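PDB 2NYI: unknown protein from Galdieria sulphuraria, which is of unknown function but carries tandem ACT domains, a fold that in many relatives serves as a small-molecule-binding regulatory module. Local coordinates for residues R92-I106 and E164-V176. Residues are numbered along the deposited sequence; the frame is centred on the assembly and turned at random.
Sequences REYELYVEGPDSEGI and EEFGVDIDLEEVV
Y94 lays its ring along the backbone of E174: Y94 CD1 sits 3.4 Å from E174 CA, CE1 meets E174 CB, and the ring and carboxylate planes are only 5° apart. The E174 chain, trans at chi1 (-173°) and extended beyond CG, passes the tyrosine and sets OE2 3.3 Å from R92 CG, touching the arginine's aliphatic part. On the same face of the sheet, L172 CD1 fills the notch between Y94 CB, at 3.7 Å, and L96 CB. One step on, L96 CD1 presses on I170 CG2 at 3.6 Å, and I170 CG1 lies against both methyls of V98. Helices 106-116 and 152-166 cover this apolar row. An alanine in place of Y94 takes away the ring, which would probably leave a gap against E174 CA and CB and F147 without its stacking partner.

Strands 92-99 and 169-174 run antiparallel, zipped by near-straight backbone bonds from V175 N to E93 O (2.7 Å) through D169 N to E99 O. Beyond them the chain turns at G100, where a side chain would collide with V168 CG1 and G167 O. The loop then borders the F166 ring: S103 OG lies at its edge, I106 CA over one face near the rim, and G105, lacking a side chain, lets F166 CE1 come 3.5 Å from G105 C. A water tied to P101 O, S103 OG and F166 O closes the corner. This is the first strand of a βαββαβ ACT domain paired with its last, an outermost strand of this chain's 2-3-1-4 antiparallel sheet.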
ATOM      1  N   ARG A  92      17.794  -9.321  -6.933  1.00 20.90           N
ATOM      2  CA  ARG A  92      17.522  -8.129  -7.745  1.00 20.06           C
ATOM      3  C   ARG A  92      16.001  -7.885  -7.767  1.00 22.73           C
ATOM      4  O   ARG A  92      15.211  -8.799  -7.493  1.00 22.47           O
ATOM      5  CB  ARG A  92      18.066  -8.292  -9.179  1.00 18.92           C
ATOM      6  CG  ARG A  92      19.622  -8.392  -9.309  1.00 15.67           C
ATOM      7  CD  ARG A  92      20.335  -7.130  -8.815  1.00 24.34           C
ATOM      8  NE  ARG A  92      21.794  -7.249  -8.978  1.00 22.30           N
ATOM      9  CZ  ARG A  92      22.622  -7.842  -8.119  1.00 23.42           C
ATOM     10  NH1 ARG A  92      22.161  -8.396  -7.002  1.00 26.13           N
ATOM     11  NH2 ARG A  92      23.931  -7.890  -8.391  1.00 23.24           N
ATOM     12  N   GLU A  93      15.601  -6.656  -8.079  1.00 21.80           N
ATOM     13  CA  GLU A  93      14.189  -6.344  -8.166  1.00 21.49           C
ATOM     14  C   GLU A  93      13.780  -6.244  -9.617  1.00 21.93           C
ATOM     15  O   GLU A  93      14.595  -5.877 -10.494  1.00 20.47           O
ATOM     16  CB  GLU A  93      13.872  -5.076  -7.381  1.00 21.53           C
ATOM     17  CG  GLU A  93      14.148  -5.256  -5.899  1.00 28.75           C
ATOM     18  CD  GLU A  93      13.606  -4.116  -5.047  1.00 39.54           C
ATOM     19  OE1 GLU A  93      13.496  -2.983  -5.551  1.00 46.40           O
ATOM     20  OE2 GLU A  93      13.309  -4.358  -3.859  1.00 50.86           O
ATOM     21  N   TYR A  94      12.520  -6.592  -9.856  1.00 21.82           N
ATOM     22  CA  TYR A  94      11.967  -6.717 -11.183  1.00 20.71           C
ATOM     23  C   TYR A  94      10.567  -6.147 -11.145  1.00 20.91           C
ATOM     24  O   TYR A  94       9.833  -6.334 -10.167  1.00 21.73           O
ATOM     25  CB  TYR A  94      11.862  -8.187 -11.591  1.00 20.38           C
ATOM     26  CG  TYR A  94      13.203  -8.889 -11.678  1.00 19.14           C
ATOM     27  CD1 TYR A  94      13.871  -8.992 -12.884  1.00 23.57           C
ATOM     28  CD2 TYR A  94      13.791  -9.433 -10.547  1.00 18.09           C
ATOM     29  CE1 TYR A  94      15.119  -9.624 -12.971  1.00 28.67           C
ATOM     30  CE2 TYR A  94      15.071 -10.044 -10.613  1.00 18.61           C
ATOM     31  CZ  TYR A  94      15.707 -10.146 -11.829  1.00 23.94           C
ATOM     32  OH  TYR A  94      16.943 -10.779 -11.907  1.00 23.63           O
ATOM     33  N   GLU A  95      10.205  -5.476 -12.220  1.00 21.26           N
ATOM     34  CA  GLU A  95       8.844  -4.971 -12.375  1.00 22.40           C
ATOM     35  C   GLU A  95       8.086  -6.031 -13.164  1.00 22.98           C
ATOM     36  O   GLU A  95       8.558  -6.513 -14.207  1.00 22.94           O
ATOM     37  CB  GLU A  95       8.839  -3.624 -13.102  1.00 23.93           C
ATOM     38  CG  GLU A  95       9.388  -2.470 -12.257  1.00 29.72           C
ATOM     39  CD  GLU A  95       8.445  -2.056 -11.110  1.00 47.79           C
ATOM     40  OE1 GLU A  95       7.231  -2.383 -11.156  1.00 48.50           O
ATOM     41  OE2 GLU A  95       8.919  -1.386 -10.162  1.00 45.83           O
ATOM     42  N   LEU A  96       6.933  -6.413 -12.633  1.00 22.54           N
ATOM     43  CA  LEU A  96       6.106  -7.448 -13.228  1.00 24.27           C
ATOM     44  C   LEU A  96       4.780  -6.825 -13.638  1.00 24.69           C
ATOM     45  O   LEU A  96       4.149  -6.091 -12.851  1.00 23.97           O
ATOM     46  CB  LEU A  96       5.910  -8.592 -12.218  1.00 25.10           C
ATOM     47  CG  LEU A  96       4.863  -9.685 -12.501  1.00 25.46           C
ATOM     48  CD1 LEU A  96       5.320 -10.591 -13.638  1.00 24.39           C
ATOM     49  CD2 LEU A  96       4.668 -10.511 -11.265  1.00 26.36           C
ATOM     50  N   TYR A  97       4.352  -7.103 -14.866  1.00 23.56           N
ATOM     51  CA  TYR A  97       3.080  -6.566 -15.360  1.00 25.29           C
ATOM     52  C   TYR A  97       2.300  -7.698 -16.009  1.00 25.60           C
ATOM     53  O   TYR A  97       2.878  -8.514 -16.733  1.00 24.70           O
ATOM     54  CB  TYR A  97       3.300  -5.451 -16.388  1.00 25.97           C
ATOM     55  CG  TYR A  97       4.239  -4.356 -15.948  1.00 37.93           C
ATOM     56  CD1 TYR A  97       3.792  -3.299 -15.144  1.00 51.45           C
ATOM     57  CD2 TYR A  97       5.583  -4.371 -16.333  1.00 47.97           C
ATOM     58  CE1 TYR A  97       4.663  -2.286 -14.736  1.00 52.52           C
ATOM     59  CE2 TYR A  97       6.457  -3.366 -15.936  1.00 47.50           C
ATOM     60  CZ  TYR A  97       5.993  -2.329 -15.138  1.00 47.13           C
ATOM     61  OH  TYR A  97       6.870  -1.338 -14.747  1.00 49.17           O
ATOM     62  N   VAL A  98       1.007  -7.772 -15.701  1.00 25.38           N
ATOM     63  CA  VAL A  98       0.133  -8.804 -16.260  1.00 25.23           C
ATOM     64  C   VAL A  98      -1.115  -8.107 -16.789  1.00 25.77           C
ATOM     65  O   VAL A  98      -1.689  -7.254 -16.100  1.00 24.60           O
ATOM     66  CB  VAL A  98      -0.293  -9.845 -15.176  1.00 26.21           C
ATOM     67  CG1 VAL A  98      -1.183 -10.946 -15.772  1.00 26.79           C
ATOM     68  CG2 VAL A  98       0.936 -10.434 -14.437  1.00 26.28           C
ATOM     69  N   GLU A  99      -1.542  -8.455 -18.001  1.00 26.44           N
ATOM     70  CA  GLU A  99      -2.798  -7.912 -18.518  1.00 27.91           C
ATOM     71  C   GLU A  99      -3.477  -8.937 -19.417  1.00 26.57           C
ATOM     72  O   GLU A  99      -2.819  -9.571 -20.247  1.00 26.69           O
ATOM     73  CB  GLU A  99      -2.532  -6.609 -19.282  1.00 27.28           C
ATOM     74  CG  GLU A  99      -3.784  -5.929 -19.825  1.00 34.44           C
ATOM     75  CD  GLU A  99      -3.496  -4.577 -20.444  1.00 31.94           C
ATOM     76  OE1 GLU A  99      -3.977  -4.338 -21.571  1.00 51.65           O
ATOM     77  OE2 GLU A  99      -2.798  -3.753 -19.807  1.00 48.73           O
ATOM     78  N   GLY A 100      -4.786  -9.103 -19.235  1.00 25.41           N
ATOM     79  CA  GLY A 100      -5.600  -9.918 -20.131  1.00 25.60           C
ATOM     80  C   GLY A 100      -7.016 -10.067 -19.606  1.00 25.48           C
ATOM     81  O   GLY A 100      -7.405  -9.349 -18.695  1.00 23.39           O
ATOM     82  N   PRO A 101      -7.790 -11.025 -20.165  1.00 26.72           N
ATOM     83  CA  PRO A 101      -9.147 -11.253 -19.656  1.00 27.17           C
ATOM     84  C   PRO A 101      -9.060 -11.647 -18.185  1.00 28.23           C
ATOM     85  O   PRO A 101      -8.155 -12.391 -17.809  1.00 28.79           O
ATOM     86  CB  PRO A 101      -9.636 -12.458 -20.469  1.00 28.46           C
ATOM     87  CG  PRO A 101      -8.757 -12.518 -21.662  1.00 30.58           C
ATOM     88  CD  PRO A 101      -7.433 -11.954 -21.248  1.00 26.86           C
ATOM     89  N   ASP A 102      -9.974 -11.131 -17.371  1.00 27.02           N
ATOM     90  CA  ASP A 102     -10.085 -11.564 -15.982  1.00 26.67           C
ATOM     91  C   ASP A 102     -10.631 -12.993 -15.903  1.00 28.30           C
ATOM     92  O   ASP A 102     -11.424 -13.417 -16.748  1.00 29.46           O
ATOM     93  CB  ASP A 102     -10.952 -10.614 -15.175  1.00 24.78           C
ATOM     94  CG  ASP A 102     -10.916 -10.915 -13.683  1.00 29.32           C
ATOM     95  OD1 ASP A 102      -9.823 -11.193 -13.146  1.00 22.39           O
ATOM     96  OD2 ASP A 102     -11.977 -10.866 -13.043  1.00 26.96           O
ATOM     97  N   SER A 103     -10.172 -13.725 -14.896  1.00 29.36           N
ATOM     98  CA  SER A 103     -10.601 -15.082 -14.613  1.00 30.37           C
ATOM     99  C   SER A 103     -10.347 -15.381 -13.136  1.00 31.69           C
ATOM    100  O   SER A 103      -9.568 -14.679 -12.478  1.00 31.22           O
ATOM    101  CB  SER A 103      -9.859 -16.077 -15.510  1.00 30.41           C
ATOM    102  OG  SER A 103      -8.495 -16.185 -15.159  1.00 34.72           O
ATOM    103  N   GLU A 104     -11.017 -16.409 -12.614  1.00 32.22           N
ATOM    104  CA  GLU A 104     -10.889 -16.798 -11.204  1.00 33.35           C
ATOM    105  C   GLU A 104      -9.436 -17.134 -10.816  1.00 31.95           C
ATOM    106  O   GLU A 104      -9.023 -16.883  -9.682  1.00 33.56           O
ATOM    107  CB  GLU A 104     -11.815 -17.994 -10.899  1.00 33.03           C
ATOM    108  CG  GLU A 104     -11.977 -18.371  -9.408  1.00 41.10           C
ATOM    109  CD  GLU A 104     -12.808 -19.651  -9.184  1.00 36.71           C
ATOM    110  OE1 GLU A 104     -13.751 -19.906  -9.970  1.00 59.53           O
ATOM    111  OE2 GLU A 104     -12.530 -20.403  -8.212  1.00 41.12           O
ATOM    112  N   GLY A 105      -8.664 -17.670 -11.762  1.00 30.71           N
ATOM    113  CA  GLY A 105      -7.347 -18.236 -11.440  1.00 30.21           C
ATOM    114  C   GLY A 105      -6.061 -17.456 -11.705  1.00 29.77           C
ATOM    115  O   GLY A 105      -4.990 -17.929 -11.330  1.00 29.97           O
ATOM    116  N   ILE A 106      -6.142 -16.291 -12.352  1.00 29.26           N
ATOM    117  CA  ILE A 106      -4.922 -15.549 -12.742  1.00 29.68           C
ATOM    118  C   ILE A 106      -4.015 -15.222 -11.555  1.00 28.05           C
ATOM    119  O   ILE A 106      -2.837 -15.581 -11.542  1.00 27.06           O
ATOM    120  CB  ILE A 106      -5.204 -14.200 -13.438  1.00 30.30           C
ATOM    121  CG1 ILE A 106      -6.341 -14.289 -14.430  1.00 41.46           C
ATOM    122  CG2 ILE A 106      -3.933 -13.686 -14.118  1.00 28.54           C
ATOM    123  CD1 ILE A 106      -6.887 -12.931 -14.782  1.00 52.85           C
ATOM    124  N   GLU A 164      -0.012 -18.788 -21.440  1.00 30.48           N
ATOM    125  CA  GLU A 164      -0.681 -19.746 -22.322  1.00 30.96           C
ATOM    126  C   GLU A 164      -1.964 -20.277 -21.713  1.00 31.35           C
ATOM    127  O   GLU A 164      -3.010 -20.288 -22.376  1.00 32.97           O
ATOM    128  CB  GLU A 164       0.254 -20.906 -22.691  1.00 31.53           C
ATOM    129  CG  GLU A 164       1.481 -20.512 -23.526  1.00 36.92           C
ATOM    130  CD  GLU A 164       1.127 -19.903 -24.879  1.00 51.37           C
ATOM    131  OE1 GLU A 164       0.093 -20.287 -25.477  1.00 54.78           O
ATOM    132  OE2 GLU A 164       1.896 -19.038 -25.351  1.00 55.62           O
ATOM    133  N   GLU A 165      -1.893 -20.706 -20.455  1.00 30.73           N
ATOM    134  CA  GLU A 165      -3.047 -21.294 -19.780  1.00 32.42           C
ATOM    135  C   GLU A 165      -4.177 -20.300 -19.538  1.00 31.21           C
ATOM    136  O   GLU A 165      -5.358 -20.660 -19.619  1.00 30.94           O
ATOM    137  CB  GLU A 165      -2.643 -21.965 -18.462  1.00 32.39           C
ATOM    138  CG  GLU A 165      -3.772 -22.801 -17.865  1.00 36.38           C
ATOM    139  CD  GLU A 165      -3.458 -23.371 -16.499  1.00 36.17           C
ATOM    140  OE1 GLU A 165      -2.266 -23.623 -16.210  1.00 53.94           O
ATOM    141  OE2 GLU A 165      -4.415 -23.582 -15.719  1.00 54.42           O
ATOM    142  N   PHE A 166      -3.814 -19.048 -19.251  1.00 30.02           N
ATOM    143  CA  PHE A 166      -4.791 -18.032 -18.863  1.00 28.47           C
ATOM    144  C   PHE A 166      -5.067 -16.954 -19.913  1.00 28.39           C
ATOM    145  O   PHE A 166      -5.944 -16.118 -19.706  1.00 29.07           O
ATOM    146  CB  PHE A 166      -4.394 -17.411 -17.510  1.00 26.45           C
ATOM    147  CG  PHE A 166      -4.618 -18.343 -16.361  1.00 25.98           C
ATOM    148  CD1 PHE A 166      -5.855 -18.398 -15.733  1.00 26.84           C
ATOM    149  CD2 PHE A 166      -3.620 -19.224 -15.958  1.00 23.85           C
ATOM    150  CE1 PHE A 166      -6.091 -19.285 -14.688  1.00 33.49           C
ATOM    151  CE2 PHE A 166      -3.854 -20.124 -14.914  1.00 23.16           C
ATOM    152  CZ  PHE A 166      -5.092 -20.153 -14.281  1.00 29.30           C
ATOM    153  N   GLY A 167      -4.332 -16.982 -21.026  1.00 28.19           N
ATOM    154  CA  GLY A 167      -4.494 -15.999 -22.105  1.00 28.60           C
ATOM    155  C   GLY A 167      -4.133 -14.570 -21.714  1.00 28.81           C
ATOM    156  O   GLY A 167      -4.786 -13.617 -22.156  1.00 29.07           O
ATOM    157  N   VAL A 168      -3.104 -14.427 -20.876  1.00 27.21           N
ATOM    158  CA  VAL A 168      -2.606 -13.108 -20.444  1.00 26.68           C
ATOM    159  C   VAL A 168      -1.252 -12.738 -21.076  1.00 26.14           C
ATOM    160  O   VAL A 168      -0.523 -13.614 -21.567  1.00 26.50           O
ATOM    161  CB  VAL A 168      -2.539 -12.980 -18.897  1.00 27.03           C
ATOM    162  CG1 VAL A 168      -3.958 -12.970 -18.295  1.00 28.53           C
ATOM    163  CG2 VAL A 168      -1.666 -14.076 -18.279  1.00 29.54           C
ATOM    164  N   ASP A 169      -0.942 -11.440 -21.118  1.00 26.23           N
ATOM    165  CA  ASP A 169       0.404 -10.991 -21.485  1.00 25.02           C
ATOM    166  C   ASP A 169       1.124 -10.597 -20.213  1.00 25.14           C
ATOM    167  O   ASP A 169       0.591  -9.815 -19.416  1.00 24.60           O
ATOM    168  CB  ASP A 169       0.373  -9.804 -22.426  1.00 24.59           C
ATOM    169  CG  ASP A 169      -0.038 -10.195 -23.841  1.00 33.08           C
ATOM    170  OD1 ASP A 169       0.735 -10.904 -24.520  1.00 37.07           O
ATOM    171  OD2 ASP A 169      -1.133  -9.786 -24.267  1.00 40.08           O
ATOM    172  N   ILE A 170       2.332 -11.131 -20.049  1.00 25.38           N
ATOM    173  CA  ILE A 170       3.151 -10.893 -18.851  1.00 25.06           C
ATOM    174  C   ILE A 170       4.525 -10.334 -19.248  1.00 26.85           C
ATOM    175  O   ILE A 170       5.187 -10.858 -20.152  1.00 27.60           O
ATOM    176  CB  ILE A 170       3.322 -12.196 -18.008  1.00 24.17           C
ATOM    177  CG1 ILE A 170       1.955 -12.716 -17.509  1.00 25.00           C
ATOM    178  CG2 ILE A 170       4.243 -11.960 -16.810  1.00 24.20           C
ATOM    179  CD1 ILE A 170       1.989 -14.109 -16.882  1.00 24.05           C
ATOM    180  N   ASP A 171       4.948  -9.267 -18.577  1.00 26.39           N
ATOM    181  CA  ASP A 171       6.268  -8.697 -18.799  1.00 27.19           C
ATOM    182  C   ASP A 171       6.995  -8.719 -17.474  1.00 26.69           C
ATOM    183  O   ASP A 171       6.395  -8.453 -16.437  1.00 26.59           O
ATOM    184  CB  ASP A 171       6.189  -7.252 -19.288  1.00 27.18           C
ATOM    185  CG  ASP A 171       5.530  -7.129 -20.652  1.00 38.78           C
ATOM    186  OD1 ASP A 171       5.877  -7.918 -21.563  1.00 41.57           O
ATOM    187  OD2 ASP A 171       4.663  -6.241 -20.803  1.00 51.83           O
ATOM    188  N   LEU A 172       8.275  -9.048 -17.518  1.00 25.67           N
ATOM    189  CA  LEU A 172       9.118  -9.048 -16.328  1.00 26.04           C
ATOM    190  C   LEU A 172      10.442  -8.366 -16.685  1.00 26.46           C
ATOM    191  O   LEU A 172      11.204  -8.861 -17.545  1.00 26.90           O
ATOM    192  CB  LEU A 172       9.340 -10.480 -15.828  1.00 26.38           C
ATOM    193  CG  LEU A 172      10.070 -10.626 -14.491  1.00 26.76           C
ATOM    194  CD1 LEU A 172       9.212 -10.130 -13.342  1.00 25.79           C
ATOM    195  CD2 LEU A 172      10.501 -12.098 -14.274  1.00 27.87           C
ATOM    196  N   GLU A 173      10.685  -7.209 -16.073  1.00 25.99           N
ATOM    197  CA  GLU A 173      11.830  -6.372 -16.446  1.00 27.69           C
ATOM    198  C   GLU A 173      12.646  -6.023 -15.202  1.00 25.82           C
ATOM    199  O   GLU A 173      12.104  -5.492 -14.231  1.00 23.73           O
ATOM    200  CB  GLU A 173      11.356  -5.093 -17.150  1.00 28.57           C
ATOM    201  CG  GLU A 173      10.568  -5.299 -18.451  1.00 41.91           C
ATOM    202  CD  GLU A 173      11.443  -5.612 -19.668  1.00 58.00           C
ATOM    203  OE1 GLU A 173      12.372  -4.826 -19.968  1.00 63.44           O
ATOM    204  OE2 GLU A 173      11.184  -6.636 -20.341  1.00 58.53           O
ATOM    205  N   GLU A 174      13.944  -6.319 -15.237  1.00 25.26           N
ATOM    206  CA  GLU A 174      14.820  -6.000 -14.115  1.00 23.13           C
ATOM    207  C   GLU A 174      14.890  -4.498 -13.848  1.00 23.54           C
ATOM    208  O   GLU A 174      14.944  -3.697 -14.781  1.00 24.35           O
ATOM    209  CB  GLU A 174      16.213  -6.571 -14.346  1.00 24.00           C
ATOM    210  CG  GLU A 174      17.090  -6.417 -13.148  1.00 23.42           C
ATOM    211  CD  GLU A 174      18.469  -6.998 -13.379  1.00 28.14           C
ATOM    212  OE1 GLU A 174      18.906  -7.052 -14.547  1.00 35.76           O
ATOM    213  OE2 GLU A 174      19.106  -7.378 -12.389  1.00 27.87           O
ATOM    214  N   VAL A 175      14.855  -4.121 -12.573  1.00 23.60           N
ATOM    215  CA  VAL A 175      15.031  -2.727 -12.174  1.00 27.97           C
ATOM    216  C   VAL A 175      16.523  -2.440 -12.190  1.00 31.28           C
ATOM    217  O   VAL A 175      17.302  -3.237 -11.665  1.00 31.73           O
ATOM    218  CB  VAL A 175      14.500  -2.456 -10.750  1.00 27.11           C
ATOM    219  CG1 VAL A 175      14.837  -1.035 -10.316  1.00 33.53           C
ATOM    220  CG2 VAL A 175      12.974  -2.695 -10.673  1.00 29.01           C
ATOM    221  N   VAL A 176      16.912  -1.312 -12.778  1.00 35.98           N
ATOM    222  CA  VAL A 176      18.337  -0.930 -12.834  1.00 40.31           C
ATOM    223  C   VAL A 176      18.630   0.348 -12.041  1.00 42.23           C
ATOM    224  O   VAL A 176      17.810   1.272 -12.009  1.00 43.97           O
ATOM    225  CB  VAL A 176      18.844  -0.789 -14.290  1.00 41.67           C
ATOM    226  CG1 VAL A 176      20.262  -0.223 -14.306  1.00 47.74           C
ATOM    227  CG2 VAL A 176      18.800  -2.139 -15.013  1.00 42.95           C
TER
HETATM  228  O   HOH W   1      17.443  -4.649  -8.906  1.00 32.66           O
HETATM  229  O   HOH W   2      -3.278  -9.275 -22.928  1.00 33.49           O
HETATM  230  O   HOH W   3      -7.227 -14.997 -17.422  1.00 33.54           O